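Local coordinates for uncharacterized protein VPA0106 (Vibrio parahaemolyticus, PDB 3U07), which is of unknown function but combines DUF1254 and DUF1214 family regions in a single chain that is probably made with an export signal, at residues K45-T50 and S159-L164; L111-M114 and T120-A123; T278-L283 and L309-A314. The protein carries 2 engineered substitutions. One frame throughout, in Å; residues are numbered along the deposited sequence.

Along the chain, contact 2 falls within the span that contact 1 bridges, and contact 3 follows both. Contacts 1 and 2 share one antiparallel sheet: strand 161-169, on which helix 26-52 packs in contact 1, runs beside strand 109-115, the first strand of the hairpin in contact 2. Their centres are about 13 Å apart, and Lys163 and Met114 probably join them by a backbone hydrogen bond. Contact 3 joins two loops, about 14 Å from contact 2 between centres; Leu309 and Pro310 of its second loop pack on His112 and Thr120. Contacts 1 and 3 do not touch, their centres lying about 21 Å apart. At the edge of the helix-covered sheet, the hairpin thus meets the loop 309-314 that leads into strand 315-319.

Contact 1 of 3, residues K45-T50 and S159-L164; sequences KFFYHT and SNLVKL
Phe47 presents one face of its ring to Leu161, whose CD1 methyl lies over that face, displaced toward the rim. CD1 is 3.9 Å from Phe47 CE2 and 4.2 Å from the ring centroid, only 22° off the ring normal, which makes this a CH-pi contact. The two side chains cross at about a right angle, and CD1 is the branch of the leucine that touches. With CG of Phe47 anti to the backbone N (chi1 174°), the ring reaches from the helix to the strand. The second pair is Phe46 and Lys163: CE2 of Phe46 meets CE of Lys163 at 4.0 Å, by an oblique approach. Lysine suits this buried place because its long aliphatic chain can pack like a hydrocarbon; the chain bends at its last torsion (chi4 40°), and its ammonium forms a cation-pi pair with Trp307. Helix 26-52 is here laid on the four-stranded antiparallel sheet that includes strand 161-169, and Leu161 and Lys163, two apart on the strand, both point at the helix. Trp88 of the adjoining strand 82-90 stands edge-to-face with Phe47, as Trp307 does with Phe46. Within the helix, OG1 of Thr50 donates to the carbonyl O of Phe46 at 2.7 Å, tilted from the carbonyl plane, while its CG2 methyl rests 3.9 Å above the plane of the Phe46 ring. Just before the strand begins, Ser159 OG forms a hydrogen bond with the backbone N of Met116.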
loop_
_atom_site.group_PDB
_atom_site.type_symbol
_atom_site.label_atom_id
_atom_site.label_comp_id
_atom_site.label_asym_id
_atom_site.label_seq_id
_atom_site.Cartn_x
_atom_site.Cartn_y
_atom_site.Cartn_z
ATOM N N LYS A 45 -1.523 13.879 -6.879
ATOM C CA LYS A 45 -0.355 13.955 -7.759
ATOM C C LYS A 45 -0.033 12.581 -8.323
ATOM O O LYS A 45 0.260 12.437 -9.512
ATOM C CB LYS A 45 0.872 14.491 -7.008
ATOM C CG LYS A 45 0.809 15.955 -6.597
ATOM C CD LYS A 45 2.100 16.345 -5.872
ATOM C CE LYS A 45 2.028 17.737 -5.265
ATOM N NZ LYS A 45 3.233 18.025 -4.431
ATOM N N PHE A 46 -0.085 11.568 -7.465
ATOM C CA PHE A 46 0.206 10.211 -7.906
ATOM C C PHE A 46 -0.819 9.769 -8.949
ATOM O O PHE A 46 -0.467 9.163 -9.952
ATOM C CB PHE A 46 0.181 9.241 -6.726
ATOM C CG PHE A 46 0.514 7.826 -7.108
ATOM C CD1 PHE A 46 1.825 7.362 -7.038
ATOM C CD2 PHE A 46 -0.478 6.968 -7.568
ATOM C CE1 PHE A 46 2.140 6.059 -7.419
ATOM C CE2 PHE A 46 -0.173 5.667 -7.951
ATOM C CZ PHE A 46 1.139 5.211 -7.878
ATOM N N PHE A 47 -2.089 10.063 -8.701
ATOM C CA PHE A 47 -3.147 9.700 -9.639
ATOM C C PHE A 47 -2.935 10.431 -10.967
ATOM O O PHE A 47 -3.097 9.852 -12.042
ATOM C CB PHE A 47 -4.521 10.078 -9.068
ATOM C CG PHE A 47 -5.659 9.873 -10.033
ATOM C CD1 PHE A 47 -6.131 8.592 -10.321
ATOM C CD2 PHE A 47 -6.244 10.959 -10.677
ATOM C CE1 PHE A 47 -7.163 8.398 -11.239
ATOM C CE2 PHE A 47 -7.277 10.774 -11.600
ATOM C CZ PHE A 47 -7.737 9.491 -11.880
ATOM N N TYR A 48 -2.558 11.703 -10.885
ATOM C CA TYR A 48 -2.349 12.514 -12.079
ATOM C C TYR A 48 -1.203 11.976 -12.916
ATOM O O TYR A 48 -1.335 11.778 -14.123
ATOM C CB TYR A 48 -2.043 13.967 -11.701
ATOM C CG TYR A 48 -2.117 14.919 -12.877
ATOM C CD1 TYR A 48 -3.314 15.555 -13.208
ATOM C CD2 TYR A 48 -1.002 15.149 -13.688
ATOM C CE1 TYR A 48 -3.404 16.395 -14.314
ATOM C CE2 TYR A 48 -1.082 15.985 -14.801
ATOM C CZ TYR A 48 -2.285 16.604 -15.106
ATOM O OH TYR A 48 -2.372 17.427 -16.200
ATOM N N HIS A 49 -0.077 11.731 -12.259
ATOM C CA HIS A 49 1.100 11.244 -12.956
ATOM C C HIS A 49 0.973 9.831 -13.500
ATOM O O HIS A 49 1.736 9.437 -14.380
ATOM C CB HIS A 49 2.323 11.392 -12.049
ATOM C CG HIS A 49 2.725 12.819 -11.834
ATOM N ND1 HIS A 49 2.966 13.351 -10.584
ATOM C CD2 HIS A 49 2.892 13.838 -12.712
ATOM C CE1 HIS A 49 3.261 14.634 -10.702
ATOM N NE2 HIS A 49 3.222 14.954 -11.983
ATOM N N THR A 50 0.007 9.067 -12.994
ATOM C CA THR A 50 -0.190 7.715 -13.498
ATOM C C THR A 50 -1.401 7.635 -14.428
ATOM O O THR A 50 -1.253 7.625 -15.650
ATOM C CB THR A 50 -0.368 6.694 -12.355
ATOM O OG1 THR A 50 -1.364 7.159 -11.441
ATOM C CG2 THR A 50 0.944 6.493 -11.611
ATOM N N SER A 159 -14.266 9.101 -1.258
ATOM C CA SER A 159 -13.746 9.793 -2.435
ATOM C C SER A 159 -14.333 9.001 -3.606
ATOM O O SER A 159 -14.430 7.775 -3.535
ATOM C CB SER A 159 -12.209 9.779 -2.487
ATOM O OG SER A 159 -11.688 8.479 -2.714
ATOM N N ASN A 160 -14.752 9.681 -4.669
ATOM C CA ASN A 160 -15.335 8.967 -5.801
ATOM C C ASN A 160 -14.298 8.144 -6.543
ATOM O O ASN A 160 -14.631 7.155 -7.189
ATOM C CB ASN A 160 -16.035 9.932 -6.754
ATOM C CG ASN A 160 -17.269 10.557 -6.134
ATOM O OD1 ASN A 160 -17.969 9.916 -5.351
ATOM N ND2 ASN A 160 -17.550 11.808 -6.493
ATOM N N LEU A 161 -13.038 8.556 -6.443
ATOM C CA LEU A 161 -11.948 7.826 -7.074
ATOM C C LEU A 161 -11.282 7.005 -5.973
ATOM O O LEU A 161 -10.960 7.532 -4.904
ATOM C CB LEU A 161 -10.923 8.796 -7.674
ATOM C CG LEU A 161 -11.380 9.719 -8.806
ATOM C CD1 LEU A 161 -10.290 10.748 -9.091
ATOM C CD2 LEU A 161 -11.686 8.899 -10.055
ATOM N N VAL A 162 -11.094 5.713 -6.211
ATOM C CA VAL A 162 -10.449 4.879 -5.207
ATOM C C VAL A 162 -9.406 3.994 -5.880
ATOM O O VAL A 162 -9.661 3.396 -6.930
ATOM C CB VAL A 162 -11.479 3.999 -4.426
ATOM C CG1 VAL A 162 -12.813 4.723 -4.307
ATOM C CG2 VAL A 162 -11.655 2.672 -5.093
ATOM N N LYS A 163 -8.222 3.926 -5.287
ATOM C CA LYS A 163 -7.155 3.119 -5.863
ATOM C C LYS A 163 -7.349 1.655 -5.486
ATOM O O LYS A 163 -7.554 1.324 -4.321
ATOM C CB LYS A 163 -5.795 3.639 -5.387
ATOM C CG LYS A 163 -4.580 2.862 -5.913
ATOM C CD LYS A 163 -3.294 3.652 -5.681
ATOM C CE LYS A 163 -2.044 2.785 -5.812
ATOM N NZ LYS A 163 -2.113 1.804 -6.933
ATOM N N LEU A 164 -7.297 0.781 -6.486
ATOM C CA LEU A 164 -7.478 -0.646 -6.260
ATOM C C LEU A 164 -6.215 -1.435 -6.567
ATOM O O LEU A 164 -5.562 -1.205 -7.585
ATOM C CB LEU A 164 -8.625 -1.173 -7.127
ATOM C CG LEU A 164 -8.959 -2.671 -7.075
ATOM C CD1 LEU A 164 -10.358 -2.899 -7.639
ATOM C CD2 LEU A 164 -7.928 -3.478 -7.862
#

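Contact 2 of 3, residues L111-M114 and T120-A123; sequences LHTM and TNAA
A classic beta bulge interrupts the antiparallel hairpin of strands 109-115 and 120-125, where Asn121 and Ala122 together face the single residue Thr113. The short segments run at 168° to each other. Thr113 N donates to Ala122 O at 3.0 Å in a nearly straight bond, whereas Thr113 O collects two backbone donors: Asn121 N at 2.9 Å and, weakly, Ala122 N at 3.5 Å. The extra residue opposite Thr113 shifts the register by one, and the shared acceptor is the bonding that goes with it. His112, Met114, Thr120 and Ala123 lie on one face of the sheet, the bulge bringing Thr120 onto the face of Met114, its partner; Thr113 and Ala122 lie on the other.

On the first face, NE2 of His112 and OG1 of Thr120 form a hydrogen bond of 2.8 Å with an angle of 166°; either atom could be the donor. Thr120 comes at the edge of the imidazole, near its plane, and a histidine suits the place because its far nitrogen can span to the partner strand. CG of His112 anti to the backbone N (chi1 176°) swings the ring across toward it. The same hydroxyl lies 3.4 Å from CG of Met114, modelled as selenomethionine, whose chain crosses the threonine at a slant and touches it mainly through CG. Pro310 and Leu309 pack against Thr120 and His112 from a later loop.

On the other face, Thr113 and Ala122 pack on Phe138 of strand 134-140, joining this hairpin to the second sheet; the small methyl of Ala122 also touches Val155. Beyond the bulge, the strands stay close enough for a CA-H...O contact between Ala123 CA and Leu111 O, 3.3 Å.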
loop_
_atom_site.group_PDB
_atom_site.type_symbol
_atom_site.label_atom_id
_atom_site.label_comp_id
_atom_site.label_asym_id
_atom_site.label_seq_id
_atom_site.Cartn_x
_atom_site.Cartn_y
_atom_site.Cartn_z
ATOM N N LEU A 111 -7.687 -8.124 -1.805
ATOM C CA LEU A 111 -8.237 -7.046 -2.626
ATOM C C LEU A 111 -8.097 -5.849 -1.687
ATOM O O LEU A 111 -8.715 -5.803 -0.624
ATOM C CB LEU A 111 -9.707 -7.297 -2.969
ATOM C CG LEU A 111 -10.486 -6.126 -3.588
ATOM C CD1 LEU A 111 -9.778 -5.617 -4.840
ATOM C CD2 LEU A 111 -11.897 -6.588 -3.919
ATOM N N HIS A 112 -7.267 -4.889 -2.073
ATOM C CA HIS A 112 -7.002 -3.727 -1.236
ATOM C C HIS A 112 -7.372 -2.418 -1.930
ATOM O O HIS A 112 -6.887 -2.134 -3.021
ATOM C CB HIS A 112 -5.513 -3.739 -0.873
ATOM C CG HIS A 112 -5.061 -2.553 -0.083
ATOM N ND1 HIS A 112 -3.798 -2.014 -0.219
ATOM C CD2 HIS A 112 -5.685 -1.813 0.861
ATOM C CE1 HIS A 112 -3.667 -0.992 0.605
ATOM N NE2 HIS A 112 -4.799 -0.848 1.273
ATOM N N THR A 113 -8.230 -1.622 -1.294
ATOM C CA THR A 113 -8.638 -0.347 -1.870
ATOM C C THR A 113 -8.397 0.779 -0.886
ATOM O O THR A 113 -8.523 0.596 0.323
ATOM C CB THR A 113 -10.146 -0.337 -2.267
ATOM O OG1 THR A 113 -10.947 -0.683 -1.129
ATOM C CG2 THR A 113 -10.419 -1.330 -3.399
HETATM N N MSE A 114 -8.044 1.947 -1.415
HETATM C CA MSE A 114 -7.784 3.120 -0.586
HETATM C C MSE A 114 -8.404 4.338 -1.243
HETATM O O MSE A 114 -8.487 4.409 -2.471
HETATM C CB MSE A 114 -6.274 3.329 -0.422
HETATM C CG MSE A 114 -5.591 2.199 0.346
HETATM SE SE MSE A 114 -3.685 2.488 0.590
HETATM C CE MSE A 114 -3.177 1.971 -1.197
ATOM N N THR A 120 -7.173 3.295 3.912
ATOM C CA THR A 120 -7.558 2.007 3.355
ATOM C C THR A 120 -9.057 1.886 3.692
ATOM O O THR A 120 -9.456 2.130 4.834
ATOM C CB THR A 120 -6.769 0.853 4.018
ATOM O OG1 THR A 120 -5.456 0.779 3.441
ATOM C CG2 THR A 120 -7.490 -0.473 3.826
ATOM N N ASN A 121 -9.892 1.573 2.705
ATOM C CA ASN A 121 -11.323 1.437 2.980
ATOM C C ASN A 121 -11.842 0.030 2.725
ATOM O O ASN A 121 -13.024 -0.252 2.898
ATOM C CB ASN A 121 -12.158 2.474 2.202
ATOM C CG ASN A 121 -11.858 2.504 0.706
ATOM O OD1 ASN A 121 -11.305 1.564 0.134
ATOM N ND2 ASN A 121 -12.257 3.596 0.061
ATOM N N ALA A 122 -10.947 -0.858 2.314
ATOM C CA ALA A 122 -11.315 -2.248 2.101
ATOM C C ALA A 122 -10.075 -3.118 1.982
ATOM O O ALA A 122 -9.089 -2.742 1.341
ATOM C CB ALA A 122 -12.180 -2.397 0.861
ATOM N N ALA A 123 -10.127 -4.277 2.622
ATOM C CA ALA A 123 -9.032 -5.235 2.577
ATOM C C ALA A 123 -9.648 -6.621 2.698
ATOM O O ALA A 123 -9.659 -7.210 3.777
ATOM C CB ALA A 123 -8.056 -4.989 3.728
#

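Contact 3 of 3, residues T278-L283 and L309-A314; sequences TDARTL and LPPIEA
Arg281 meets Pro311 with hydrocarbon alone, its charged end being bound back to Asp279 in its own loop. CG of the arginine lies 3.5 Å from CG of the proline, the side chains crossing at about a right angle, and no hydrogen bond joins 278-283 to 309-314. Beside it Ala280 adds its methyl, CB to Pro311 CB 4.0 Å; a small residue is consistent with the close approach of the two loops. CB and CG of the proline ring thus meet a methyl and an arginine methylene.

The guanidinium is turned away by a bend at chi3 (-57°) and grips the carboxylate side-on. NE reaches OD1 of Asp279 at 3.1 Å on the syn lone pair, and NH2 reaches OD2 of Asp279 at 2.9 Å, both oxygens lying close to the guanidinium plane. OD1 has a second donor, the backbone N of Arg281, which meets it on the anti side at 2.9 Å and closes an Asx turn. Aspartate is apt at this position because one short carboxylate can serve both the turn and the salt bridge. Its carbonyl O is shared as well, by Thr282 N and, in the carbonyl plane at 2.7 Å, by Thr282 OG1. In the second loop, Pro310 O accepts from Glu313 N and Ala314 N, folding it into a turn; Pro311 suits the second position, since its ring holds phi near the -52° found there and no N-H is needed.

Helix 419-423 adjoins the junction through Gln422, which touches both Arg281 and Pro311. Leu283 packs on helix 295-305, and Glu313 reaches strands 109-115 and 120-125 and pairs with Arg127.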
loop_
_atom_site.group_PDB
_atom_site.type_symbol
_atom_site.label_atom_id
_atom_site.label_comp_id
_atom_site.label_asym_id
_atom_site.label_seq_id
_atom_site.Cartn_x
_atom_site.Cartn_y
_atom_site.Cartn_z
ATOM N N THR A 278 8.160 4.773 14.285
ATOM C CA THR A 278 8.427 3.343 14.445
ATOM C C THR A 278 7.201 2.422 14.442
ATOM O O THR A 278 7.321 1.235 14.133
ATOM C CB THR A 278 9.202 3.077 15.746
ATOM O OG1 THR A 278 8.349 3.327 16.869
ATOM C CG2 THR A 278 10.413 3.996 15.840
ATOM N N ASP A 279 6.033 2.957 14.786
ATOM C CA ASP A 279 4.807 2.157 14.841
ATOM C C ASP A 279 3.929 2.296 13.592
ATOM O O ASP A 279 3.156 3.251 13.468
ATOM C CB ASP A 279 3.994 2.547 16.074
ATOM C CG ASP A 279 2.849 1.600 16.330
ATOM O OD1 ASP A 279 2.401 0.946 15.363
ATOM O OD2 ASP A 279 2.395 1.514 17.489
ATOM N N ALA A 280 4.028 1.327 12.685
ATOM C CA ALA A 280 3.267 1.349 11.437
ATOM C C ALA A 280 1.756 1.510 11.616
ATOM O O ALA A 280 1.076 2.050 10.744
ATOM C CB ALA A 280 3.561 0.084 10.628
ATOM N N ARG A 281 1.228 1.045 12.742
ATOM C CA ARG A 281 -0.206 1.141 12.995
ATOM C C ARG A 281 -0.698 2.586 13.093
ATOM O O ARG A 281 -1.896 2.853 12.997
ATOM C CB ARG A 281 -0.555 0.387 14.280
ATOM C CG ARG A 281 -0.183 -1.090 14.258
ATOM C CD ARG A 281 -0.426 -1.708 15.621
ATOM N NE ARG A 281 0.318 -1.008 16.667
ATOM C CZ ARG A 281 0.174 -1.244 17.967
ATOM N NH1 ARG A 281 -0.686 -2.165 18.377
ATOM N NH2 ARG A 281 0.883 -0.561 18.855
ATOM N N THR A 282 0.225 3.521 13.288
ATOM C CA THR A 282 -0.145 4.924 13.393
ATOM C C THR A 282 0.010 5.616 12.052
ATOM O O THR A 282 -0.397 6.762 11.899
ATOM C CB THR A 282 0.750 5.680 14.396
ATOM O OG1 THR A 282 2.090 5.719 13.896
ATOM C CG2 THR A 282 0.740 4.996 15.760
ATOM N N LEU A 283 0.584 4.905 11.084
ATOM C CA LEU A 283 0.859 5.456 9.760
ATOM C C LEU A 283 -0.026 4.980 8.625
ATOM O O LEU A 283 -0.273 5.720 7.672
ATOM C CB LEU A 283 2.302 5.145 9.370
ATOM C CG LEU A 283 3.387 5.516 10.375
ATOM C CD1 LEU A 283 4.723 4.958 9.903
ATOM C CD2 LEU A 283 3.442 7.020 10.532
ATOM N N LEU A 309 -0.233 -1.178 2.780
ATOM C CA LEU A 309 -1.269 -1.934 3.480
ATOM C C LEU A 309 -1.180 -1.708 4.983
ATOM O O LEU A 309 -0.102 -1.436 5.514
ATOM C CB LEU A 309 -1.093 -3.435 3.230
ATOM C CG LEU A 309 -1.651 -4.088 1.969
ATOM C CD1 LEU A 309 -1.036 -5.465 1.795
ATOM C CD2 LEU A 309 -3.173 -4.196 2.079
ATOM N N PRO A 310 -2.320 -1.789 5.686
ATOM C CA PRO A 310 -2.295 -1.606 7.138
ATOM C C PRO A 310 -1.421 -2.765 7.639
ATOM O O PRO A 310 -1.470 -3.864 7.090
ATOM C CB PRO A 310 -3.761 -1.774 7.528
ATOM C CG PRO A 310 -4.481 -1.204 6.315
ATOM C CD PRO A 310 -3.703 -1.826 5.176
ATOM N N PRO A 311 -0.618 -2.540 8.685
ATOM C CA PRO A 311 0.252 -3.604 9.201
ATOM C C PRO A 311 -0.353 -4.969 9.540
ATOM O O PRO A 311 0.354 -5.975 9.492
ATOM C CB PRO A 311 0.926 -2.943 10.403
ATOM C CG PRO A 311 -0.071 -1.913 10.835
ATOM C CD PRO A 311 -0.527 -1.336 9.527
ATOM N N ILE A 312 -1.641 -5.019 9.869
ATOM C CA ILE A 312 -2.279 -6.290 10.207
ATOM C C ILE A 312 -2.380 -7.201 8.984
ATOM O O ILE A 312 -2.472 -8.418 9.114
ATOM C CB ILE A 312 -3.693 -6.074 10.816
ATOM C CG1 ILE A 312 -4.239 -7.401 11.361
ATOM C CG2 ILE A 312 -4.638 -5.503 9.767
ATOM C CD1 ILE A 312 -5.526 -7.251 12.165
ATOM N N GLU A 313 -2.353 -6.607 7.794
ATOM C CA GLU A 313 -2.431 -7.385 6.562
ATOM C C GLU A 313 -1.017 -7.704 6.093
ATOM O O GLU A 313 -0.747 -8.796 5.592
ATOM C CB GLU A 313 -3.143 -6.599 5.460
ATOM C CG GLU A 313 -4.543 -6.115 5.804
ATOM C CD GLU A 313 -5.500 -7.249 6.119
ATOM O OE1 GLU A 313 -5.241 -8.391 5.690
ATOM O OE2 GLU A 313 -6.522 -6.991 6.786
ATOM N N ALA A 314 -0.126 -6.733 6.246
ATOM C CA ALA A 314 1.263 -6.899 5.834
ATOM C C ALA A 314 2.180 -5.925 6.558
ATOM O O ALA A 314 1.936 -4.722 6.582
ATOM C CB ALA A 314 1.390 -6.701 4.323
#